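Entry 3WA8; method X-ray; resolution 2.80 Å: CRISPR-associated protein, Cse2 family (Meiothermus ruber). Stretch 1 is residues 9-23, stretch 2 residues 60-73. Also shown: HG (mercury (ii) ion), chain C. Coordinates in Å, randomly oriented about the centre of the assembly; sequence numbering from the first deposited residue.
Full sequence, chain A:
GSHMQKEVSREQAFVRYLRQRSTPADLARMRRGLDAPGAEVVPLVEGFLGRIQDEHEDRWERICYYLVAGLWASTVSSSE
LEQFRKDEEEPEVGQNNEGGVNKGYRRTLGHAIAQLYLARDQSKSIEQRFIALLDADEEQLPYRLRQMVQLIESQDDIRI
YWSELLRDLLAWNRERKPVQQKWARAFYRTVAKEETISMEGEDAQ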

# COMPACT_ATOMS: atom_id res chain seq x y z
N SER A 9 -3.74 12.71 -9.49
CA SER A 9 -4.28 12.74 -8.13
C SER A 9 -3.23 13.13 -7.07
O SER A 9 -2.02 13.10 -7.30
CB SER A 9 -4.91 11.40 -7.78
OG SER A 9 -3.93 10.42 -7.51
N ARG A 10 -3.71 13.48 -5.88
CA ARG A 10 -2.82 13.91 -4.82
C ARG A 10 -1.91 12.79 -4.32
O ARG A 10 -0.78 13.05 -3.92
CB ARG A 10 -3.65 14.51 -3.69
CG ARG A 10 -2.86 15.06 -2.53
CD ARG A 10 -3.77 15.17 -1.32
NE ARG A 10 -4.50 16.44 -1.29
CZ ARG A 10 -5.66 16.62 -0.66
NH1 ARG A 10 -6.25 15.60 -0.03
NH2 ARG A 10 -6.25 17.81 -0.68
N GLU A 11 -2.39 11.55 -4.34
CA GLU A 11 -1.55 10.44 -3.89
C GLU A 11 -0.50 10.08 -4.94
O GLU A 11 0.64 9.73 -4.59
CB GLU A 11 -2.37 9.21 -3.52
CG GLU A 11 -3.33 9.43 -2.40
CD GLU A 11 -4.63 10.03 -2.85
OE1 GLU A 11 -4.87 10.02 -4.08
OE2 GLU A 11 -5.40 10.52 -1.99
N GLN A 12 -0.88 10.15 -6.21
CA GLN A 12 0.10 10.05 -7.28
C GLN A 12 1.15 11.13 -7.09
O GLN A 12 2.32 10.84 -7.04
CB GLN A 12 -0.53 10.19 -8.67
CG GLN A 12 -1.31 8.98 -9.12
CD GLN A 12 -1.87 9.10 -10.52
OE1 GLN A 12 -2.12 10.21 -11.06
NE2 GLN A 12 -2.06 7.95 -11.13
N ALA A 13 0.72 12.37 -6.96
CA ALA A 13 1.67 13.45 -6.83
C ALA A 13 2.61 13.16 -5.67
O ALA A 13 3.81 13.43 -5.74
CB ALA A 13 0.96 14.75 -6.61
N PHE A 14 2.08 12.58 -4.60
CA PHE A 14 2.87 12.38 -3.43
C PHE A 14 3.99 11.39 -3.72
O PHE A 14 5.17 11.63 -3.40
CB PHE A 14 1.99 11.90 -2.29
CG PHE A 14 2.75 11.54 -1.04
CD1 PHE A 14 3.44 12.53 -0.31
CD2 PHE A 14 2.81 10.21 -0.61
CE1 PHE A 14 4.16 12.19 0.84
CE2 PHE A 14 3.51 9.88 0.53
CZ PHE A 14 4.20 10.87 1.27
N VAL A 15 3.62 10.27 -4.33
CA VAL A 15 4.56 9.21 -4.64
C VAL A 15 5.63 9.69 -5.63
O VAL A 15 6.80 9.50 -5.38
CB VAL A 15 3.81 7.96 -5.12
CG1 VAL A 15 4.76 6.97 -5.83
CG2 VAL A 15 3.09 7.32 -3.93
N ARG A 16 5.23 10.33 -6.71
CA ARG A 16 6.18 10.97 -7.61
C ARG A 16 7.20 11.83 -6.86
O ARG A 16 8.40 11.78 -7.14
CB ARG A 16 5.42 11.81 -8.65
CG ARG A 16 6.28 12.62 -9.63
CD ARG A 16 5.46 12.99 -10.92
NE ARG A 16 4.45 11.94 -11.19
CZ ARG A 16 3.55 11.93 -12.17
NH1 ARG A 16 3.48 12.94 -13.05
NH2 ARG A 16 2.69 10.90 -12.27
N TYR A 17 6.73 12.60 -5.88
CA TYR A 17 7.56 13.55 -5.15
C TYR A 17 8.58 12.80 -4.33
O TYR A 17 9.76 13.16 -4.32
CB TYR A 17 6.62 14.40 -4.30
CG TYR A 17 7.17 15.45 -3.35
CD1 TYR A 17 7.33 16.78 -3.73
CD2 TYR A 17 7.39 15.12 -2.02
CE1 TYR A 17 7.79 17.76 -2.79
CE2 TYR A 17 7.83 16.05 -1.08
CZ TYR A 17 8.04 17.36 -1.45
OH TYR A 17 8.48 18.24 -0.44
N LEU A 18 8.15 11.73 -3.65
CA LEU A 18 9.06 10.89 -2.89
C LEU A 18 10.14 10.32 -3.82
O LEU A 18 11.32 10.31 -3.46
CB LEU A 18 8.35 9.75 -2.20
CG LEU A 18 7.35 9.89 -1.07
CD1 LEU A 18 6.64 8.56 -0.87
CD2 LEU A 18 8.01 10.21 0.21
N ARG A 19 9.74 9.84 -5.01
CA ARG A 19 10.69 9.27 -5.96
C ARG A 19 11.71 10.28 -6.45
O ARG A 19 12.89 9.96 -6.66
CB ARG A 19 9.96 8.75 -7.19
CG ARG A 19 8.98 7.68 -6.89
CD ARG A 19 8.79 6.80 -8.06
NE ARG A 19 8.17 5.56 -7.63
CZ ARG A 19 6.96 5.16 -8.00
NH1 ARG A 19 6.24 5.90 -8.81
NH2 ARG A 19 6.50 4.01 -7.57
N GLN A 20 11.25 11.50 -6.65
CA GLN A 20 12.09 12.48 -7.29
C GLN A 20 12.96 13.19 -6.30
O GLN A 20 14.04 13.58 -6.66
CB GLN A 20 11.25 13.48 -8.07
CG GLN A 20 10.50 12.87 -9.22
CD GLN A 20 9.88 13.94 -10.10
OE1 GLN A 20 10.03 15.13 -9.80
NE2 GLN A 20 9.20 13.55 -11.19
N ARG A 21 12.52 13.34 -5.06
CA ARG A 21 13.20 14.27 -4.16
C ARG A 21 13.85 13.66 -2.93
O ARG A 21 14.70 14.29 -2.35
CB ARG A 21 12.29 15.42 -3.73
CG ARG A 21 11.80 16.31 -4.83
CD ARG A 21 12.56 17.67 -4.88
NE ARG A 21 11.96 18.57 -5.89
CZ ARG A 21 10.68 18.98 -5.86
NH1 ARG A 21 9.87 18.61 -4.87
NH2 ARG A 21 10.21 19.77 -6.82
N SER A 22 13.44 12.46 -2.52
CA SER A 22 13.98 11.84 -1.29
C SER A 22 15.49 11.68 -1.30
O SER A 22 16.04 11.22 -2.30
CB SER A 22 13.37 10.46 -1.09
OG SER A 22 11.97 10.57 -0.96
N THR A 23 16.16 12.04 -0.20
CA THR A 23 17.56 11.72 -0.04
C THR A 23 17.75 10.46 0.80
O THR A 23 16.80 10.00 1.46
CB THR A 23 18.34 12.85 0.61
OG1 THR A 23 17.98 12.94 2.01
CG2 THR A 23 18.07 14.16 -0.11
HG HG C . -2.95 3.80 7.47
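Stretch 2 (60-73) WERICYYLVAGLWA

Stretch 2 packs on stretch 1 as one helix on another, through an aromatic and aliphatic contact that no hydrogen bond crosses. Stretch 2 is helical from residue 60 on, in a helix that begins earlier in the chain, and runs in broadly the same direction as helix 10-21; the axes cross at -42° and approach to 11.3 Å. The CA atoms are nearest at Phe14 and Tyr65 (8.6 Å) and, one turn further on, at Leu18 and Ala69 (7.6 Å). Tyr65 leaves its helix sideways (chi1 m), but its ring reaches across and turns an edge to the face of Phe14, with centroids 4.5 Å apart, planes at 72° and Tyr65 CE2 3.5 Å from Phe14 CG. Tyr65 OH lies 3.3 Å from Arg10 CD. Nearby, Glu61 OE2 lies 4.1 Å from Arg10 NH1, well out of the guanidinium plane, so the charges are near each other. Ala69 lies against Leu18, its CB 4.3 Å from Leu18 CD2. Trp72 (chi1 t) points toward stretch 1 and buries the largest area: Leu18 CB sits over its six-membered ring, 3.9 Å from the centroid, while Ser22 OG, hydrogen-bonded to Leu18 O, lies at the ring edge, 3.7 Å from Trp72 CZ3. Arg19 CA approaches Trp72 CZ2 to 3.8 Å. Cys64 SG, not in contact with stretch 1, binds the mercury HG at 2.8 Å.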

# COMPACT_ATOMS: atom_id res chain seq x y z
N TRP A 60 -5.32 10.29 10.95
CA TRP A 60 -5.32 9.19 10.00
C TRP A 60 -4.49 9.49 8.76
O TRP A 60 -3.59 8.73 8.40
CB TRP A 60 -6.74 8.83 9.59
CG TRP A 60 -6.83 7.54 8.86
CD1 TRP A 60 -7.46 7.32 7.67
CD2 TRP A 60 -6.26 6.29 9.26
NE1 TRP A 60 -7.33 6.00 7.30
CE2 TRP A 60 -6.60 5.34 8.26
CE3 TRP A 60 -5.50 5.87 10.36
CZ2 TRP A 60 -6.22 4.01 8.34
CZ3 TRP A 60 -5.11 4.56 10.43
CH2 TRP A 60 -5.48 3.63 9.43
N GLU A 61 -4.78 10.62 8.13
CA GLU A 61 -4.06 11.01 6.95
C GLU A 61 -2.58 10.92 7.23
O GLU A 61 -1.85 10.23 6.53
CB GLU A 61 -4.47 12.42 6.52
CG GLU A 61 -3.87 12.84 5.19
CD GLU A 61 -4.70 13.91 4.45
OE1 GLU A 61 -4.68 15.11 4.86
OE2 GLU A 61 -5.36 13.54 3.43
N ARG A 62 -2.14 11.58 8.30
CA ARG A 62 -0.72 11.62 8.64
C ARG A 62 -0.15 10.20 8.83
O ARG A 62 0.94 9.87 8.33
CB ARG A 62 -0.49 12.56 9.83
CG ARG A 62 0.56 12.15 10.88
CD ARG A 62 0.72 13.25 11.97
NE ARG A 62 1.34 14.43 11.40
CZ ARG A 62 2.64 14.69 11.42
NH1 ARG A 62 3.50 13.90 12.04
NH2 ARG A 62 3.08 15.79 10.82
N ILE A 63 -0.90 9.34 9.52
CA ILE A 63 -0.45 7.97 9.66
C ILE A 63 -0.34 7.32 8.26
O ILE A 63 0.66 6.69 7.93
CB ILE A 63 -1.35 7.19 10.60
CG1 ILE A 63 -1.12 7.65 12.02
CG2 ILE A 63 -1.06 5.69 10.53
CD1 ILE A 63 -2.32 7.44 12.95
N CYS A 64 -1.34 7.51 7.41
CA CYS A 64 -1.33 6.80 6.15
C CYS A 64 -0.15 7.25 5.28
O CYS A 64 0.68 6.40 4.90
CB CYS A 64 -2.70 6.91 5.47
SG CYS A 64 -4.07 6.14 6.50
N TYR A 65 -0.02 8.56 5.04
CA TYR A 65 1.14 9.10 4.31
C TYR A 65 2.47 8.57 4.79
O TYR A 65 3.29 8.08 4.00
CB TYR A 65 1.17 10.62 4.37
CG TYR A 65 0.34 11.25 3.29
CD1 TYR A 65 -1.04 11.31 3.42
CD2 TYR A 65 0.91 11.75 2.13
CE1 TYR A 65 -1.81 11.84 2.46
CE2 TYR A 65 0.12 12.32 1.12
CZ TYR A 65 -1.25 12.35 1.30
OH TYR A 65 -2.12 12.90 0.36
N TYR A 66 2.70 8.67 6.09
CA TYR A 66 3.99 8.29 6.63
C TYR A 66 4.22 6.81 6.49
O TYR A 66 5.31 6.38 6.13
CB TYR A 66 4.14 8.73 8.09
CG TYR A 66 4.80 10.07 8.23
CD1 TYR A 66 4.08 11.19 8.64
CD2 TYR A 66 6.15 10.23 7.92
CE1 TYR A 66 4.69 12.42 8.79
CE2 TYR A 66 6.77 11.45 8.06
CZ TYR A 66 6.03 12.54 8.49
OH TYR A 66 6.66 13.75 8.61
N LEU A 67 3.19 6.02 6.78
CA LEU A 67 3.27 4.58 6.59
C LEU A 67 3.60 4.27 5.13
O LEU A 67 4.46 3.44 4.86
CB LEU A 67 1.95 3.92 6.97
CG LEU A 67 1.86 2.40 6.93
CD1 LEU A 67 2.76 1.81 7.96
CD2 LEU A 67 0.44 1.98 7.23
N VAL A 68 2.96 4.93 4.18
CA VAL A 68 3.25 4.54 2.81
C VAL A 68 4.68 4.94 2.48
O VAL A 68 5.41 4.20 1.79
CB VAL A 68 2.23 5.08 1.75
CG1 VAL A 68 2.77 4.90 0.37
CG2 VAL A 68 0.93 4.32 1.85
N ALA A 69 5.09 6.10 3.01
CA ALA A 69 6.45 6.53 2.81
C ALA A 69 7.41 5.44 3.31
O ALA A 69 8.31 4.97 2.57
CB ALA A 69 6.67 7.81 3.51
N GLY A 70 7.20 4.98 4.54
CA GLY A 70 8.09 3.99 5.14
C GLY A 70 8.13 2.72 4.34
O GLY A 70 9.22 2.17 4.08
N LEU A 71 6.96 2.23 3.92
CA LEU A 71 6.93 0.97 3.21
C LEU A 71 7.64 1.15 1.88
O LEU A 71 8.42 0.30 1.47
CB LEU A 71 5.51 0.48 2.99
CG LEU A 71 4.80 0.06 4.27
CD1 LEU A 71 3.26 -0.09 4.10
CD2 LEU A 71 5.47 -1.18 4.83
N TRP A 72 7.38 2.28 1.24
CA TRP A 72 7.92 2.53 -0.06
C TRP A 72 9.43 2.60 0.11
O TRP A 72 10.19 2.03 -0.68
CB TRP A 72 7.34 3.83 -0.63
CG TRP A 72 8.10 4.32 -1.78
CD1 TRP A 72 8.04 3.84 -3.05
CD2 TRP A 72 9.10 5.35 -1.78
NE1 TRP A 72 8.95 4.51 -3.85
CE2 TRP A 72 9.60 5.45 -3.09
CE3 TRP A 72 9.62 6.20 -0.80
CZ2 TRP A 72 10.58 6.38 -3.45
CZ3 TRP A 72 10.61 7.13 -1.17
CH2 TRP A 72 11.08 7.21 -2.48
N ALA A 73 9.86 3.27 1.17
CA ALA A 73 11.28 3.48 1.46
C ALA A 73 11.96 2.15 1.78
O ALA A 73 13.17 2.07 1.86
CB ALA A 73 11.42 4.43 2.60